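Deseasin MCP-01 (Pseudoalteromonas sp., PDB 3VV3) degrades collagen as a collagenolytic serine protease of the subtilisin family, its catalytic domain binding calcium ions. Local coordinates at residues K151-M156 / I194-A199; G158-N161 / L166-L169. All coordinates share one frame; numbering follows the deposited sequence.

Both contacts set helix 146-161 against the central parallel sheet of the subtilase fold. Interaction 2 joins the C-terminal turn of the helix to strand 166-171, which follows after a short loop. Interaction 1 lies further back and reaches strand 195-199, the next strand. Their centres are about 8 Å apart. Leu195 bridges the strands by backbone hydrogen bonds, its N to Arg167 O and its O to Leu169 N, both 2.8 Å. A bound calcium ion lies about 8 Å from the side chain of Leu159 in interaction 2, and one about 13 Å from that of Met156 in interaction 1. The same sheet holds strand 45-50, whose last residue, Asp50, is probably part of the Ser-His-Asp triad.

Interaction 1: K151-M156 / I194-A199; sequences KCIDYM and ILFVAA
The ring of Phe196 meets Ile153 at its edge, with the methyl CD1 of Ile153 close to the ring plane. CD1 stands 3.7 Å from CE2 of Phe196, and CG1 of Ile153 follows at 4.1 Å from the same carbon. The two side chains cross at about a right angle. This is apolar packing between one branch of an isoleucine and one corner of a ring. With CG anti to the backbone N (chi1 -172°), the Phe196 ring reaches out so that CE2 lies against Ile153. Ile153 sends its longer branch, CG1 and CD1, to meet it. The second touch is looser: Ile194 CD1 comes within 4.4 Å of Met156 O. Met156 starts toward 194-199, but the end of its side chain leads away, and the side chain packs on Leu166 and Leu169. All four residues are buried. Cys152, next to Ile153 on the helix, is tied to Cys135 by a disulfide. Helix 180-191 packs against the same side chains: Leu182 and Ala185 touch Ile153, and Ile186 touches Phe196. This helix-on-sheet contact of the alpha/beta subtilase core joins helix 146-161 to strand 195-199 and the residue just before it, with strand 166-171 receiving Met156 and Ile194.

Interaction 2: G158-N161 / L166-L169; sequences GLKN and LRVL
Lys160 and Leu166 bring the two backbones together, their CA atoms 5.3 Å apart, where the last turn of helix 146-161 passes residues 166-167. The aliphatic part of Lys160 lies alongside the carbonyl of Leu166. Its CD is 3.2 Å from Leu166 O, and CB and CG are within 3.6 Å of the same oxygen. That oxygen is buried and has no hydrogen-bond partner in the model. The bend at chi2 (61°) sets CD against this carbonyl, and the extended chi3 puts CE 3.8 Å from Arg167 CG. The second bend, at chi4 (59°), sets only where NZ points, and NZ makes a weak hydrogen bond to Ala192 O. The guanidinium of Arg167 is engaged elsewhere, with NE on Asp193 O and NH1 on Leu290 O. Methyl meets methyl where Leu159 CD1 is 4.1 Å from Leu166 CD1. An alanine in place of Lys160 would keep only the CB contact and would probably leave the Leu166 carbonyl less covered and Arg167 CG without its methylene neighbour. Val133 of strand 131-136 touches both leucines. That strand, helix 146-161 and strand 166-171 form a beta-alpha-beta crossover, with strand 45-50 between the two strands. Val168 packs instead on helix 269-284.

Interaction 1: K151-M156 / I194-A199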
ATOM      1  N   LYS A 151     -17.040  11.746   9.395  1.00  5.87           N
ATOM      2  CA  LYS A 151     -18.286  11.027   9.629  1.00  6.17           C
ATOM      3  C   LYS A 151     -18.024   9.767  10.450  1.00  5.33           C
ATOM      4  O   LYS A 151     -18.804   9.427  11.338  1.00  4.12           O
ATOM      5  CB  LYS A 151     -18.989  10.669   8.315  1.00  8.00           C
ATOM      6  CG  LYS A 151     -19.589  11.864   7.598  1.00  9.42           C
ATOM      7  CD  LYS A 151     -20.146  11.484   6.220  1.00 14.56           C
ATOM      8  CE  LYS A 151     -21.437  10.695   6.312  1.00 13.57           C
ATOM      9  NZ  LYS A 151     -21.985  10.425   4.937  1.00 11.85           N
ATOM     10  N   CYS A 152     -16.926   9.080  10.152  1.00  3.80           N
ATOM     11  CA  CYS A 152     -16.546   7.882  10.901  1.00  4.28           C
ATOM     12  C   CYS A 152     -16.232   8.189  12.356  1.00  5.05           C
ATOM     13  O   CYS A 152     -16.714   7.506  13.260  1.00  4.87           O
ATOM     14  CB  CYS A 152     -15.343   7.191  10.249  1.00  3.91           C
ATOM     15  SG  CYS A 152     -15.782   6.288   8.742  1.00  7.12           S
ATOM     16  N   ILE A 153     -15.409   9.203  12.582  1.00  4.14           N
ATOM     17  CA  ILE A 153     -15.054   9.571  13.951  1.00  5.23           C
ATOM     18  C   ILE A 153     -16.295   9.976  14.748  1.00  4.48           C
ATOM     19  O   ILE A 153     -16.506   9.499  15.860  1.00  3.40           O
ATOM     20  CB  ILE A 153     -13.976  10.674  13.986  1.00  4.57           C
ATOM     21  CG1 ILE A 153     -12.708  10.175  13.286  1.00  3.85           C
ATOM     22  CG2 ILE A 153     -13.683  11.093  15.433  1.00  5.57           C
ATOM     23  CD1 ILE A 153     -11.728  11.271  12.903  1.00  4.93           C
ATOM     24  N   ASP A 154     -17.131  10.825  14.158  1.00  5.17           N
ATOM     25  CA  ASP A 154     -18.378  11.225  14.805  1.00  8.12           C
ATOM     26  C   ASP A 154     -19.254  10.010  15.133  1.00  5.61           C
ATOM     27  O   ASP A 154     -19.878   9.952  16.198  1.00  5.76           O
ATOM     28  CB  ASP A 154     -19.163  12.193  13.912  1.00  8.46           C
ATOM     29  CG  ASP A 154     -18.506  13.566  13.798  1.00 10.44           C
ATOM     30  OD1 ASP A 154     -17.505  13.841  14.494  1.00  9.22           O
ATOM     31  OD2 ASP A 154     -19.013  14.382  12.994  1.00 12.97           O
ATOM     32  N   TYR A 155     -19.316   9.050  14.213  1.00  4.39           N
ATOM     33  CA  TYR A 155     -20.128   7.845  14.430  1.00  4.80           C
ATOM     34  C   TYR A 155     -19.627   7.065  15.635  1.00  4.99           C
ATOM     35  O   TYR A 155     -20.410   6.652  16.496  1.00  5.46           O
ATOM     36  CB  TYR A 155     -20.101   6.947  13.188  1.00  5.93           C
ATOM     37  CG  TYR A 155     -20.722   5.572  13.360  1.00  4.02           C
ATOM     38  CD1 TYR A 155     -22.104   5.403  13.327  1.00  6.00           C
ATOM     39  CD2 TYR A 155     -19.926   4.434  13.498  1.00  7.46           C
ATOM     40  CE1 TYR A 155     -22.682   4.143  13.469  1.00  7.31           C
ATOM     41  CE2 TYR A 155     -20.501   3.163  13.636  1.00  6.20           C
ATOM     42  CZ  TYR A 155     -21.877   3.033  13.617  1.00  6.22           C
ATOM     43  OH  TYR A 155     -22.455   1.790  13.741  1.00  5.60           O
ATOM     44  N   MET A 156     -18.316   6.866  15.689  1.00  4.77           N
ATOM     45  CA  MET A 156     -17.699   6.129  16.786  1.00  5.09           C
ATOM     46  C   MET A 156     -17.893   6.855  18.115  1.00  7.07           C
ATOM     47  O   MET A 156     -18.165   6.226  19.145  1.00  6.20           O
ATOM     48  CB  MET A 156     -16.198   5.921  16.503  1.00  5.21           C
ATOM     49  CG  MET A 156     -15.913   5.105  15.236  1.00  7.23           C
ATOM     50  SD  MET A 156     -16.302   3.349  15.439  1.00  7.70           S
ATOM     51  CE  MET A 156     -15.823   2.729  13.825  1.00  8.11           C
ATOM     52  N   ILE A 194     -11.595   8.545  24.178  1.00  4.77           N
ATOM     53  CA  ILE A 194     -11.184   7.642  23.109  1.00  3.81           C
ATOM     54  C   ILE A 194      -9.737   7.915  22.706  1.00  5.21           C
ATOM     55  O   ILE A 194      -9.332   9.066  22.549  1.00  6.89           O
ATOM     56  CB  ILE A 194     -12.107   7.800  21.886  1.00  4.47           C
ATOM     57  CG1 ILE A 194     -13.543   7.441  22.280  1.00  5.90           C
ATOM     58  CG2 ILE A 194     -11.626   6.925  20.712  1.00  4.74           C
ATOM     59  CD1 ILE A 194     -14.572   7.696  21.178  1.00  5.60           C
ATOM     60  N   LEU A 195      -8.969   6.841  22.556  1.00  5.40           N
ATOM     61  CA  LEU A 195      -7.584   6.925  22.116  1.00  6.09           C
ATOM     62  C   LEU A 195      -7.559   6.790  20.601  1.00  4.21           C
ATOM     63  O   LEU A 195      -8.132   5.853  20.055  1.00  5.21           O
ATOM     64  CB  LEU A 195      -6.784   5.783  22.742  1.00  4.35           C
ATOM     65  CG  LEU A 195      -5.303   5.666  22.384  1.00  5.77           C
ATOM     66  CD1 LEU A 195      -4.515   6.745  23.108  1.00  6.42           C
ATOM     67  CD2 LEU A 195      -4.797   4.278  22.767  1.00  6.52           C
ATOM     68  N   PHE A 196      -6.884   7.725  19.931  1.00  4.23           N
ATOM     69  CA  PHE A 196      -6.886   7.816  18.471  1.00  5.38           C
ATOM     70  C   PHE A 196      -5.516   7.372  17.990  1.00  4.61           C
ATOM     71  O   PHE A 196      -4.573   8.162  18.000  1.00  3.84           O
ATOM     72  CB  PHE A 196      -7.149   9.277  18.048  1.00  5.47           C
ATOM     73  CG  PHE A 196      -7.373   9.477  16.557  1.00  5.25           C
ATOM     74  CD1 PHE A 196      -6.301   9.557  15.681  1.00  5.27           C
ATOM     75  CD2 PHE A 196      -8.662   9.615  16.050  1.00  7.06           C
ATOM     76  CE1 PHE A 196      -6.508   9.755  14.317  1.00  5.70           C
ATOM     77  CE2 PHE A 196      -8.879   9.807  14.688  1.00  7.29           C
ATOM     78  CZ  PHE A 196      -7.802   9.876  13.824  1.00  6.92           C
ATOM     79  N   VAL A 197      -5.400   6.106  17.593  1.00  5.31           N
ATOM     80  CA  VAL A 197      -4.113   5.566  17.158  1.00  3.91           C
ATOM     81  C   VAL A 197      -3.945   5.812  15.663  1.00  5.34           C
ATOM     82  O   VAL A 197      -4.865   5.560  14.891  1.00  4.72           O
ATOM     83  CB  VAL A 197      -4.020   4.063  17.447  1.00  4.36           C
ATOM     84  CG1 VAL A 197      -2.587   3.577  17.269  1.00  4.59           C
ATOM     85  CG2 VAL A 197      -4.515   3.775  18.864  1.00  5.70           C
ATOM     86  N   ALA A 198      -2.780   6.308  15.252  1.00  3.85           N
ATOM     87  CA  ALA A 198      -2.599   6.748  13.867  1.00  6.27           C
ATOM     88  C   ALA A 198      -1.232   6.353  13.322  1.00  6.89           C
ATOM     89  O   ALA A 198      -0.248   6.365  14.051  1.00  8.39           O
ATOM     90  CB  ALA A 198      -2.782   8.264  13.764  1.00  8.10           C
ATOM     91  N   ALA A 199      -1.186   6.024  12.035  1.00  6.05           N
ATOM     92  CA  ALA A 199       0.030   5.552  11.384  1.00  5.12           C
ATOM     93  C   ALA A 199       0.928   6.722  11.010  1.00  5.03           C
ATOM     94  O   ALA A 199       0.442   7.753  10.541  1.00  5.88           O
ATOM     95  CB  ALA A 199      -0.333   4.775  10.137  1.00  6.67           C
TER

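Interaction 2: G158-N161 / L166-L169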
ATOM      1  N   GLY A 158     -20.302   8.870  18.793  1.00  5.33           N
ATOM      2  CA  GLY A 158     -21.715   8.650  19.077  1.00  6.25           C
ATOM      3  C   GLY A 158     -21.958   7.335  19.811  1.00  7.75           C
ATOM      4  O   GLY A 158     -22.701   7.284  20.795  1.00  6.45           O
ATOM      5  N   LEU A 159     -21.328   6.260  19.345  1.00  4.66           N
ATOM      6  CA  LEU A 159     -21.504   4.962  19.996  1.00  5.58           C
ATOM      7  C   LEU A 159     -21.023   5.024  21.450  1.00  6.56           C
ATOM      8  O   LEU A 159     -21.713   4.573  22.377  1.00  5.84           O
ATOM      9  CB  LEU A 159     -20.755   3.865  19.235  1.00  5.01           C
ATOM     10  CG  LEU A 159     -21.262   3.474  17.844  1.00  5.94           C
ATOM     11  CD1 LEU A 159     -20.371   2.370  17.249  1.00  4.78           C
ATOM     12  CD2 LEU A 159     -22.711   3.002  17.913  1.00  7.31           C
ATOM     13  N   LYS A 160     -19.842   5.594  21.641  1.00  3.95           N
ATOM     14  CA  LYS A 160     -19.240   5.701  22.964  1.00  4.91           C
ATOM     15  C   LYS A 160     -20.126   6.546  23.886  1.00  8.04           C
ATOM     16  O   LYS A 160     -20.391   6.160  25.026  1.00  6.50           O
ATOM     17  CB  LYS A 160     -17.824   6.289  22.855  1.00  4.48           C
ATOM     18  CG  LYS A 160     -17.184   6.701  24.191  1.00  5.41           C
ATOM     19  CD  LYS A 160     -17.038   5.511  25.125  1.00  6.55           C
ATOM     20  CE  LYS A 160     -16.284   5.872  26.399  1.00  5.62           C
ATOM     21  NZ  LYS A 160     -16.964   6.963  27.173  1.00  6.90           N
ATOM     22  N   ASN A 161     -20.579   7.699  23.403  1.00  5.24           N
ATOM     23  CA  ASN A 161     -21.442   8.555  24.214  1.00  6.15           C
ATOM     24  C   ASN A 161     -22.728   7.832  24.621  1.00  7.30           C
ATOM     25  O   ASN A 161     -23.262   8.074  25.704  1.00  6.92           O
ATOM     26  CB  ASN A 161     -21.789   9.853  23.476  1.00  6.66           C
ATOM     27  CG  ASN A 161     -20.610  10.799  23.355  1.00  7.49           C
ATOM     28  OD1 ASN A 161     -19.579  10.641  24.019  1.00  6.83           O
ATOM     29  ND2 ASN A 161     -20.763  11.808  22.497  1.00  8.35           N
ATOM     30  N   LEU A 166     -16.384   1.713  23.808  1.00  6.09           N
ATOM     31  CA  LEU A 166     -15.459   1.935  22.704  1.00  5.96           C
ATOM     32  C   LEU A 166     -14.496   3.064  23.059  1.00  4.85           C
ATOM     33  O   LEU A 166     -14.888   4.232  23.100  1.00  5.71           O
ATOM     34  CB  LEU A 166     -16.280   2.300  21.463  1.00  5.28           C
ATOM     35  CG  LEU A 166     -15.600   2.420  20.100  1.00  7.10           C
ATOM     36  CD1 LEU A 166     -16.690   2.535  19.046  1.00  7.14           C
ATOM     37  CD2 LEU A 166     -14.683   3.639  20.036  1.00  9.38           C
ATOM     38  N   ARG A 167     -13.234   2.718  23.324  1.00  5.21           N
ATOM     39  CA  ARG A 167     -12.245   3.704  23.747  1.00  5.57           C
ATOM     40  C   ARG A 167     -10.973   3.690  22.913  1.00  4.52           C
ATOM     41  O   ARG A 167      -9.994   4.346  23.269  1.00  6.10           O
ATOM     42  CB  ARG A 167     -11.893   3.515  25.230  1.00  5.83           C
ATOM     43  CG  ARG A 167     -13.085   3.786  26.156  1.00  6.35           C
ATOM     44  CD  ARG A 167     -12.627   3.897  27.597  1.00  8.05           C
ATOM     45  NE  ARG A 167     -11.583   4.905  27.726  1.00  6.47           N
ATOM     46  CZ  ARG A 167     -10.747   4.991  28.756  1.00 10.58           C
ATOM     47  NH1 ARG A 167     -10.835   4.130  29.766  1.00  7.76           N
ATOM     48  NH2 ARG A 167      -9.818   5.934  28.767  1.00  7.35           N
ATOM     49  N   VAL A 168     -10.991   2.949  21.805  1.00  4.52           N
ATOM     50  CA  VAL A 168      -9.821   2.865  20.926  1.00  3.44           C
ATOM     51  C   VAL A 168     -10.250   2.940  19.472  1.00  3.50           C
ATOM     52  O   VAL A 168     -11.157   2.219  19.050  1.00  4.14           O
ATOM     53  CB  VAL A 168      -9.032   1.548  21.122  1.00  5.30           C
ATOM     54  CG1 VAL A 168      -7.823   1.517  20.169  1.00  3.76           C
ATOM     55  CG2 VAL A 168      -8.580   1.381  22.577  1.00  7.48           C
ATOM     56  N   LEU A 169      -9.610   3.829  18.714  1.00  3.75           N
ATOM     57  CA  LEU A 169      -9.819   3.911  17.275  1.00  3.89           C
ATOM     58  C   LEU A 169      -8.521   3.613  16.548  1.00  3.14           C
ATOM     59  O   LEU A 169      -7.459   4.145  16.898  1.00  6.53           O
ATOM     60  CB  LEU A 169     -10.307   5.301  16.863  1.00  5.00           C
ATOM     61  CG  LEU A 169     -11.683   5.676  17.387  1.00  3.66           C
ATOM     62  CD1 LEU A 169     -11.993   7.119  16.998  1.00  5.39           C
ATOM     63  CD2 LEU A 169     -12.719   4.701  16.825  1.00  7.15           C
TER